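Local coordinates for protein nucleoside kinase (Methanococcus jannaschii, PDB 2C4E) that phosphorylates a broad range of nucleosides, inosine, guanosine and cytidine most actively, to their monophosphates, using ATP as the preferred phosphate donor and magnesium or manganese as cofactor, at residues Val50-Leu55 with Phe253-Val258; Tyr67-Lys70 with Tyr74-Tyr77; Lys87-Glu92 with Lys122-Pro127. All blocks are in the same frame, centred on the assembly; numbering follows the deposited sequence.

Contact 1: Val50-Leu55 with Phe253-Val258; sequences VGIKKL and FLSAYV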
loop_
_atom_site.group_PDB
_atom_site.type_symbol
_atom_site.label_atom_id
_atom_site.label_comp_id
_atom_site.label_asym_id
_atom_site.label_seq_id
_atom_site.Cartn_x
_atom_site.Cartn_y
_atom_site.Cartn_z
ATOM N N VAL A 50 4.941 -19.377 -14.072
ATOM C CA VAL A 50 4.657 -20.373 -13.046
ATOM C C VAL A 50 3.565 -21.335 -13.506
ATOM O O VAL A 50 3.691 -22.534 -13.306
ATOM C CB VAL A 50 4.313 -19.709 -11.687
ATOM C CG1 VAL A 50 3.864 -20.756 -10.653
ATOM C CG2 VAL A 50 5.506 -18.963 -11.155
ATOM N N GLY A 51 2.507 -20.824 -14.135
ATOM C CA GLY A 51 1.461 -21.679 -14.691
ATOM C C GLY A 51 1.983 -22.635 -15.748
ATOM O O GLY A 51 1.591 -23.805 -15.804
ATOM N N ILE A 52 2.875 -22.139 -16.594
ATOM C CA ILE A 52 3.485 -22.955 -17.649
ATOM C C ILE A 52 4.278 -24.084 -17.013
ATOM O O ILE A 52 4.145 -25.247 -17.395
ATOM C CB ILE A 52 4.370 -22.086 -18.561
ATOM C CG1 ILE A 52 3.479 -21.198 -19.446
ATOM C CG2 ILE A 52 5.284 -22.955 -19.406
ATOM C CD1 ILE A 52 4.218 -20.021 -20.049
ATOM N N LYS A 53 5.071 -23.746 -16.002
ATOM C CA LYS A 53 5.932 -24.728 -15.343
ATOM C C LYS A 53 5.103 -25.787 -14.637
ATOM O O LYS A 53 5.443 -26.955 -14.676
ATOM C CB LYS A 53 6.885 -24.053 -14.363
ATOM C CG LYS A 53 7.936 -24.995 -13.772
ATOM C CD LYS A 53 8.940 -25.497 -14.833
ATOM C CE LYS A 53 10.014 -26.356 -14.208
ATOM N NZ LYS A 53 11.184 -26.593 -15.111
ATOM N N LYS A 54 4.014 -25.361 -14.005
ATOM C CA LYS A 54 3.111 -26.275 -13.312
ATOM C C LYS A 54 2.488 -27.279 -14.278
ATOM O O LYS A 54 2.221 -28.411 -13.889
ATOM C CB LYS A 54 2.016 -25.492 -12.577
ATOM C CG LYS A 54 2.426 -25.029 -11.174
ATOM C CD LYS A 54 2.532 -26.236 -10.208
ATOM C CE LYS A 54 1.507 -26.220 -9.057
ATOM N NZ LYS A 54 0.732 -27.493 -8.990
ATOM N N LEU A 55 2.263 -26.848 -15.522
ATOM C CA LEU A 55 1.755 -27.719 -16.596
ATOM C C LEU A 55 2.827 -28.605 -17.250
ATOM O O LEU A 55 2.547 -29.304 -18.217
ATOM C CB LEU A 55 1.046 -26.887 -17.667
ATOM C CG LEU A 55 -0.221 -26.193 -17.167
ATOM C CD1 LEU A 55 -0.702 -25.171 -18.175
ATOM C CD2 LEU A 55 -1.298 -27.201 -16.828
ATOM N N PHE A 253 -2.825 -22.228 -22.706
ATOM C CA PHE A 253 -2.868 -22.184 -24.164
ATOM C C PHE A 253 -1.474 -22.406 -24.752
ATOM O O PHE A 253 -1.276 -23.212 -25.635
ATOM C CB PHE A 253 -3.414 -20.833 -24.613
ATOM C CG PHE A 253 -3.739 -20.757 -26.071
ATOM C CD1 PHE A 253 -5.058 -20.785 -26.486
ATOM C CD2 PHE A 253 -2.741 -20.623 -27.026
ATOM C CE1 PHE A 253 -5.374 -20.727 -27.820
ATOM C CE2 PHE A 253 -3.065 -20.560 -28.374
ATOM C CZ PHE A 253 -4.398 -20.601 -28.756
ATOM N N LEU A 254 -0.510 -21.646 -24.253
ATOM C CA LEU A 254 0.861 -21.706 -24.757
ATOM C C LEU A 254 1.553 -23.022 -24.380
ATOM O O LEU A 254 2.340 -23.555 -25.156
ATOM C CB LEU A 254 1.652 -20.524 -24.208
ATOM C CG LEU A 254 1.138 -19.162 -24.669
ATOM C CD1 LEU A 254 1.895 -18.066 -23.945
ATOM C CD2 LEU A 254 1.304 -19.014 -26.175
ATOM N N SER A 255 1.241 -23.559 -23.209
ATOM C CA SER A 255 1.795 -24.850 -22.800
ATOM C C SER A 255 1.315 -25.962 -23.731
ATOM O O SER A 255 2.092 -26.814 -24.175
ATOM C CB SER A 255 1.427 -25.182 -21.350
ATOM O OG SER A 255 2.045 -24.280 -20.438
ATOM N N ALA A 256 0.015 -25.950 -24.012
ATOM C CA ALA A 256 -0.584 -26.894 -24.942
ATOM C C ALA A 256 0.021 -26.739 -26.317
ATOM O O ALA A 256 0.279 -27.725 -27.009
ATOM C CB ALA A 256 -2.068 -26.697 -25.002
ATOM N N TYR A 257 0.286 -25.502 -26.722
ATOM C CA TYR A 257 0.872 -25.298 -28.027
ATOM C C TYR A 257 2.253 -25.939 -28.127
ATOM O O TYR A 257 2.540 -26.672 -29.101
ATOM C CB TYR A 257 0.914 -23.815 -28.404
ATOM C CG TYR A 257 1.324 -23.652 -29.831
ATOM C CD1 TYR A 257 0.380 -23.702 -30.838
ATOM C CD2 TYR A 257 2.660 -23.511 -30.182
ATOM C CE1 TYR A 257 0.749 -23.582 -32.174
ATOM C CE2 TYR A 257 3.034 -23.380 -31.500
ATOM C CZ TYR A 257 2.075 -23.425 -32.490
ATOM O OH TYR A 257 2.445 -23.304 -33.818
ATOM N N VAL A 258 3.102 -25.696 -27.130
ATOM C CA VAL A 258 4.446 -26.275 -27.091
ATOM C C VAL A 258 4.375 -27.786 -27.021
ATOM O O VAL A 258 5.233 -28.502 -27.595
ATOM C CB VAL A 258 5.286 -25.678 -25.923
ATOM C CG1 VAL A 258 6.592 -26.471 -25.680
ATOM C CG2 VAL A 258 5.580 -24.223 -26.230
#
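Ser255 presses its short side chain between Ile52 and Leu55, and this one residue takes part in every close contact between the two segments. The example illustrates how a small residue on one helix lets another come near: the CA atoms of Ile52 and Ser255 are 5.7 Å apart.

The van der Waals contacts converge on the hydroxyl. Ser255 OG lies 3.4 Å from Ile52 CA, against the backbone of helix 44-54 itself, and both branches of that isoleucine rest against it, CG1 at 3.5 Å and CG2 at 3.6 Å from Ser255 OG. Just past the helix end, Leu55 adds its CD1 methyl, 3.7 Å from Ser255 OG and 3.8 Å from Ser255 CB, while Leu55 CB sits a little farther back. The hydroxyl therefore rests among hydrocarbon groups.

The polar side is settled within helix 245-258. With OG beside the backbone N (chi1 -66°), the hydroxyl folds back along its own helix and donates a hydrogen bond to the Ala251 carbonyl, one turn earlier. A buried polar atom is thereby satisfied without a partner on the facing segment. Leu55 O, just beyond that helix, accepts a hydrogen bond from Lys259 NZ, a second tie between the same two regions.

The pair is fully buried, close to the inferred transition-state stabiliser Arg250, whose side chain is about 7 Å from that of Ile52. Ile52 also packs on Ile8 and Cys10 of strand 7-11; Leu254 reaches the same strand and strand 131-136, so both helices lie against the central sheet, while Phe253 and Ala256 meet Cys266 of helix 263-277.

Contact 2: Tyr67-Lys70 with Tyr74-Tyr77; sequences YDFK and YERY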
loop_
_atom_site.group_PDB
_atom_site.type_symbol
_atom_site.label_atom_id
_atom_site.label_comp_id
_atom_site.label_asym_id
_atom_site.label_seq_id
_atom_site.Cartn_x
_atom_site.Cartn_y
_atom_site.Cartn_z
ATOM N N TYR A 67 15.801 -4.797 -4.747
ATOM C CA TYR A 67 16.683 -5.223 -3.658
ATOM C C TYR A 67 15.996 -6.123 -2.631
ATOM O O TYR A 67 16.675 -6.827 -1.864
ATOM C CB TYR A 67 17.317 -4.003 -2.957
ATOM C CG TYR A 67 16.332 -3.011 -2.329
ATOM C CD1 TYR A 67 15.676 -3.305 -1.131
ATOM C CD2 TYR A 67 16.071 -1.772 -2.926
ATOM C CE1 TYR A 67 14.776 -2.401 -0.549
ATOM C CE2 TYR A 67 15.175 -0.860 -2.352
ATOM C CZ TYR A 67 14.532 -1.182 -1.162
ATOM O OH TYR A 67 13.640 -0.298 -0.585
ATOM N N ASP A 68 14.658 -6.072 -2.594
ATOM C CA ASP A 68 13.859 -6.896 -1.680
ATOM C C ASP A 68 13.429 -8.227 -2.292
ATOM O O ASP A 68 12.747 -9.017 -1.646
ATOM C CB ASP A 68 12.635 -6.123 -1.168
ATOM C CG ASP A 68 11.630 -5.801 -2.261
ATOM O OD1 ASP A 68 12.021 -5.781 -3.447
ATOM O OD2 ASP A 68 10.430 -5.545 -2.024
ATOM N N PHE A 69 13.801 -8.457 -3.546
ATOM C CA PHE A 69 13.618 -9.765 -4.170
ATOM C C PHE A 69 14.714 -10.714 -3.704
ATOM O O PHE A 69 14.431 -11.854 -3.359
ATOM C CB PHE A 69 13.675 -9.646 -5.691
ATOM C CG PHE A 69 13.025 -10.794 -6.415
ATOM C CD1 PHE A 69 11.655 -10.813 -6.604
ATOM C CD2 PHE A 69 13.786 -11.849 -6.915
ATOM C CE1 PHE A 69 11.044 -11.859 -7.292
ATOM C CE2 PHE A 69 13.179 -12.903 -7.590
ATOM C CZ PHE A 69 11.808 -12.905 -7.780
ATOM N N LYS A 70 15.957 -10.229 -3.719
ATOM C CA LYS A 70 17.135 -11.011 -3.328
ATOM C C LYS A 70 16.923 -11.748 -2.001
ATOM O O LYS A 70 16.696 -11.125 -0.963
ATOM C CB LYS A 70 18.377 -10.105 -3.215
ATOM C CG LYS A 70 19.370 -10.226 -4.365
ATOM C CD LYS A 70 19.993 -8.878 -4.707
ATOM C CE LYS A 70 21.112 -9.017 -5.724
ATOM N NZ LYS A 70 21.402 -7.727 -6.412
ATOM N N TYR A 74 9.964 -14.750 -2.689
ATOM C CA TYR A 74 9.651 -14.954 -4.102
ATOM C C TYR A 74 10.781 -15.672 -4.845
ATOM O O TYR A 74 10.522 -16.576 -5.641
ATOM C CB TYR A 74 9.320 -13.615 -4.774
ATOM C CG TYR A 74 8.301 -13.691 -5.909
ATOM C CD1 TYR A 74 7.583 -12.561 -6.290
ATOM C CD2 TYR A 74 8.051 -14.886 -6.602
ATOM C CE1 TYR A 74 6.658 -12.614 -7.315
ATOM C CE2 TYR A 74 7.131 -14.940 -7.631
ATOM C CZ TYR A 74 6.443 -13.806 -7.987
ATOM O OH TYR A 74 5.521 -13.862 -8.988
ATOM N N GLU A 75 12.021 -15.275 -4.590
ATOM C CA GLU A 75 13.169 -15.863 -5.275
ATOM C C GLU A 75 13.335 -17.352 -4.989
ATOM O O GLU A 75 13.545 -18.131 -5.910
ATOM C CB GLU A 75 14.446 -15.127 -4.897
ATOM C CG GLU A 75 15.684 -15.628 -5.619
ATOM C CD GLU A 75 16.924 -14.902 -5.175
ATOM O OE1 GLU A 75 17.630 -15.419 -4.285
ATOM O OE2 GLU A 75 17.178 -13.809 -5.708
ATOM N N ARG A 76 13.267 -17.735 -3.713
ATOM C CA ARG A 76 13.377 -19.140 -3.306
ATOM C C ARG A 76 12.237 -19.971 -3.878
ATOM O O ARG A 76 12.441 -21.105 -4.312
ATOM C CB ARG A 76 13.403 -19.256 -1.777
ATOM N N TYR A 77 11.041 -19.385 -3.876
ATOM C CA TYR A 77 9.827 -19.983 -4.443
ATOM C C TYR A 77 9.989 -20.321 -5.929
ATOM O O TYR A 77 9.626 -21.413 -6.367
ATOM C CB TYR A 77 8.670 -19.001 -4.215
ATOM C CG TYR A 77 7.378 -19.210 -4.979
ATOM C CD1 TYR A 77 6.371 -20.024 -4.472
ATOM C CD2 TYR A 77 7.129 -18.524 -6.165
ATOM C CE1 TYR A 77 5.169 -20.187 -5.153
ATOM C CE2 TYR A 77 5.934 -18.673 -6.848
ATOM C CZ TYR A 77 4.955 -19.509 -6.338
ATOM O OH TYR A 77 3.762 -19.653 -6.993
#
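Phe69 lays its ring against the first turn of helix 73-80, touching Tyr74 and Glu75. Its CB starts out alongside the helix, and CG, anti to the backbone N (chi1 -159°), carries the ring onto it. Beyond CG the two sides of the ring divide the partners. On one side CD1 is 4.1 Å from Tyr74 CB and CE1 closes to 3.5 Å from the same Tyr74 CB; on the other CE2 lies 3.7 Å from Glu75 CB, with CD2 slightly farther off. CZ, at the tip, reaches toward Glu75 N, which stands over one face of the ring, near its rim. The Phe69 and Tyr74 rings meet obliquely, their planes at 40°.

Glu75 extends past the ring, and its OE2 is hydrogen-bonded to Tyr90 OH. Replacing Phe69 by an alanine would probably open a gap against Tyr74 CB and Glu75 CB and leave the start of the helix less firmly seated.

Tyr74 stacks on Tyr41 and bonds through OH to Gly42 O and Gln284 NE2. Its side chain comes within about 5 Å of Gly43 and of the side chain of Asn47, both substrate-binding, which is consistent with a second-shell place behind the nucleoside pocket of this ribokinase-fold enzyme.

Contact 3: Lys87-Glu92 with Lys122-Pro127; sequences KLYYSE and KELNPP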
loop_
_atom_site.group_PDB
_atom_site.type_symbol
_atom_site.label_atom_id
_atom_site.label_comp_id
_atom_site.label_asym_id
_atom_site.label_seq_id
_atom_site.Cartn_x
_atom_site.Cartn_y
_atom_site.Cartn_z
ATOM N N LYS A 87 17.782 -14.697 -16.318
ATOM C CA LYS A 87 17.667 -13.427 -17.045
ATOM C C LYS A 87 17.075 -12.280 -16.189
ATOM O O LYS A 87 16.911 -11.174 -16.694
ATOM C CB LYS A 87 16.865 -13.596 -18.340
ATOM C CG LYS A 87 17.567 -14.423 -19.439
ATOM C CD LYS A 87 16.593 -14.848 -20.528
ATOM C CE LYS A 87 17.308 -15.380 -21.759
ATOM N NZ LYS A 87 18.159 -16.546 -21.397
ATOM N N LEU A 88 16.774 -12.511 -14.908
ATOM C CA LEU A 88 16.239 -11.428 -14.071
ATOM C C LEU A 88 17.294 -10.335 -13.876
ATOM O O LEU A 88 18.474 -10.629 -13.683
ATOM C CB LEU A 88 15.794 -11.923 -12.693
ATOM C CG LEU A 88 14.571 -12.825 -12.553
ATOM C CD1 LEU A 88 14.207 -12.996 -11.079
ATOM C CD2 LEU A 88 13.377 -12.317 -13.349
ATOM N N TYR A 89 16.856 -9.082 -13.962
ATOM C CA TYR A 89 17.661 -7.940 -13.579
ATOM C C TYR A 89 17.336 -7.594 -12.131
ATOM O O TYR A 89 16.178 -7.391 -11.789
ATOM C CB TYR A 89 17.369 -6.738 -14.480
ATOM C CG TYR A 89 18.184 -5.530 -14.094
ATOM C CD1 TYR A 89 17.683 -4.588 -13.199
ATOM C CD2 TYR A 89 19.476 -5.357 -14.584
ATOM C CE1 TYR A 89 18.446 -3.486 -12.821
ATOM C CE2 TYR A 89 20.243 -4.261 -14.212
ATOM C CZ TYR A 89 19.719 -3.332 -13.334
ATOM O OH TYR A 89 20.463 -2.239 -12.956
ATOM N N TYR A 90 18.361 -7.537 -11.284
ATOM C CA TYR A 90 18.198 -7.204 -9.874
ATOM C C TYR A 90 18.650 -5.767 -9.643
ATOM O O TYR A 90 19.814 -5.430 -9.873
ATOM C CB TYR A 90 19.045 -8.138 -9.006
ATOM C CG TYR A 90 18.455 -9.516 -8.812
ATOM C CD1 TYR A 90 18.504 -10.473 -9.824
ATOM C CD2 TYR A 90 17.859 -9.867 -7.604
ATOM C CE1 TYR A 90 17.970 -11.742 -9.632
ATOM C CE2 TYR A 90 17.330 -11.124 -7.402
ATOM C CZ TYR A 90 17.382 -12.057 -8.415
ATOM O OH TYR A 90 16.848 -13.302 -8.201
ATOM N N SER A 91 17.729 -4.923 -9.189
ATOM C CA SER A 91 18.031 -3.525 -8.908
ATOM C C SER A 91 18.647 -3.395 -7.518
ATOM O O SER A 91 18.229 -4.076 -6.583
ATOM C CB SER A 91 16.762 -2.677 -8.986
ATOM O OG SER A 91 17.053 -1.310 -8.758
ATOM N N GLU A 92 19.643 -2.522 -7.398
ATOM C CA GLU A 92 20.259 -2.205 -6.113
ATOM C C GLU A 92 19.477 -1.098 -5.398
ATOM O O GLU A 92 19.449 -1.047 -4.167
ATOM C CB GLU A 92 21.719 -1.754 -6.318
ATOM C CG GLU A 92 22.585 -2.720 -7.123
ATOM C CD GLU A 92 24.038 -2.283 -7.218
ATOM O OE1 GLU A 92 24.317 -1.238 -7.854
ATOM O OE2 GLU A 92 24.912 -2.976 -6.651
ATOM N N LYS A 122 13.981 0.633 -19.487
ATOM C CA LYS A 122 14.481 1.596 -20.479
ATOM C C LYS A 122 16.016 1.667 -20.551
ATOM O O LYS A 122 16.567 2.192 -21.515
ATOM C CB LYS A 122 13.862 2.985 -20.271
ATOM C CG LYS A 122 14.241 3.682 -18.983
ATOM C CD LYS A 122 13.493 5.020 -18.858
ATOM C CE LYS A 122 13.443 5.543 -17.431
ATOM N NZ LYS A 122 12.991 4.508 -16.453
ATOM N N GLU A 123 16.698 1.145 -19.537
ATOM C CA GLU A 123 18.161 1.047 -19.541
ATOM C C GLU A 123 18.673 -0.220 -20.225
ATOM O O GLU A 123 19.865 -0.339 -20.481
ATOM C CB GLU A 123 18.695 1.054 -18.106
ATOM C CG GLU A 123 18.385 2.314 -17.311
ATOM C CD GLU A 123 18.368 2.075 -15.807
ATOM O OE1 GLU A 123 18.994 1.097 -15.329
ATOM O OE2 GLU A 123 17.721 2.872 -15.101
ATOM N N LEU A 124 17.778 -1.166 -20.491
ATOM C CA LEU A 124 18.155 -2.502 -20.941
ATOM C C LEU A 124 17.743 -2.789 -22.379
ATOM O O LEU A 124 16.920 -2.098 -22.967
ATOM C CB LEU A 124 17.519 -3.562 -20.028
ATOM C CG LEU A 124 17.813 -3.432 -18.531
ATOM C CD1 LEU A 124 16.886 -4.337 -17.736
ATOM C CD2 LEU A 124 19.270 -3.750 -18.225
ATOM N N ASN A 125 18.341 -3.835 -22.931
ATOM C CA ASN A 125 17.936 -4.372 -24.216
ATOM C C ASN A 125 17.769 -5.876 -24.076
ATOM O O ASN A 125 18.430 -6.502 -23.254
ATOM C CB ASN A 125 18.950 -3.997 -25.296
ATOM C CG ASN A 125 18.914 -2.506 -25.626
ATOM O OD1 ASN A 125 17.929 -1.998 -26.158
ATOM N ND2 ASN A 125 19.978 -1.799 -25.287
ATOM N N PRO A 126 16.836 -6.456 -24.822
ATOM C CA PRO A 126 16.595 -7.902 -24.711
ATOM C C PRO A 126 17.764 -8.762 -25.187
ATOM O O PRO A 126 18.471 -8.383 -26.113
ATOM C CB PRO A 126 15.347 -8.135 -25.579
ATOM C CG PRO A 126 15.207 -6.926 -26.458
ATOM C CD PRO A 126 15.939 -5.798 -25.786
ATOM N N PRO A 127 17.956 -9.924 -24.571
ATOM C CA PRO A 127 18.942 -10.880 -25.072
ATOM C C PRO A 127 18.360 -11.638 -26.243
ATOM O O PRO A 127 17.169 -11.497 -26.519
ATOM C CB PRO A 127 19.141 -11.815 -23.879
ATOM C CG PRO A 127 17.839 -11.834 -23.214
ATOM C CD PRO A 127 17.249 -10.448 -23.392
#
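The Tyr89 ring meets Leu124 obliquely, through both leucine methyls. Leu124 CD1 lies 4.0 Å from Tyr89 CG, and Leu124 CD2 is 4.0 Å from Tyr89 CD2. The ring also meets that of His120, planes at about 50°. The Pro127 ring touches through CG, 3.9 Å from Lys87 CE.

Tyr89 CG is anti to the backbone N (chi1 179°), which swings the ring out to Leu124. The side chain of Lys87 runs extended as far as CE and so brings that carbon to the proline; the bend at its last torsion (chi4 59°) then turns NZ aside, where it makes a long, weak ion pair with Glu60. Glu123 is hydrogen-bonded through OE1 to His120 ND1 and salt-bridged through OE2 to Lys119; Glu123 OE1 is 4.3 Å from Tyr89 OH, too far for a bond.

The result is a thin surface seam. Strand 89-90 pairs in parallel with strand 64-65, and Leu124 touches Cys64 there and Phe143 of helix 141-151, while Pro127 reaches Leu62 of strand 58-62.

Overall arrangement
The three contacts illustrate how a kinase of the ribokinase family is held together at different depths. Contact 1 lies in the core, its Ile52 side chain about 9 Å from that of the substrate-binding Asp247, and contacts 2 and 3 fall within the chain loop it closes. Their centres lie 23 and 24 Å from that of contact 1. Contact 2 touches contact 1 where Tyr77 OH lies 3.8 Å from Val50 CG1. Contacts 2 and 3, 16 Å apart at their centres, join more closely: Glu75 OE2 is 2.6 Å from Tyr90 OH, and Phe69 CE2 packs on Leu88 CD1. Contact 3 stands away from the substrate sites.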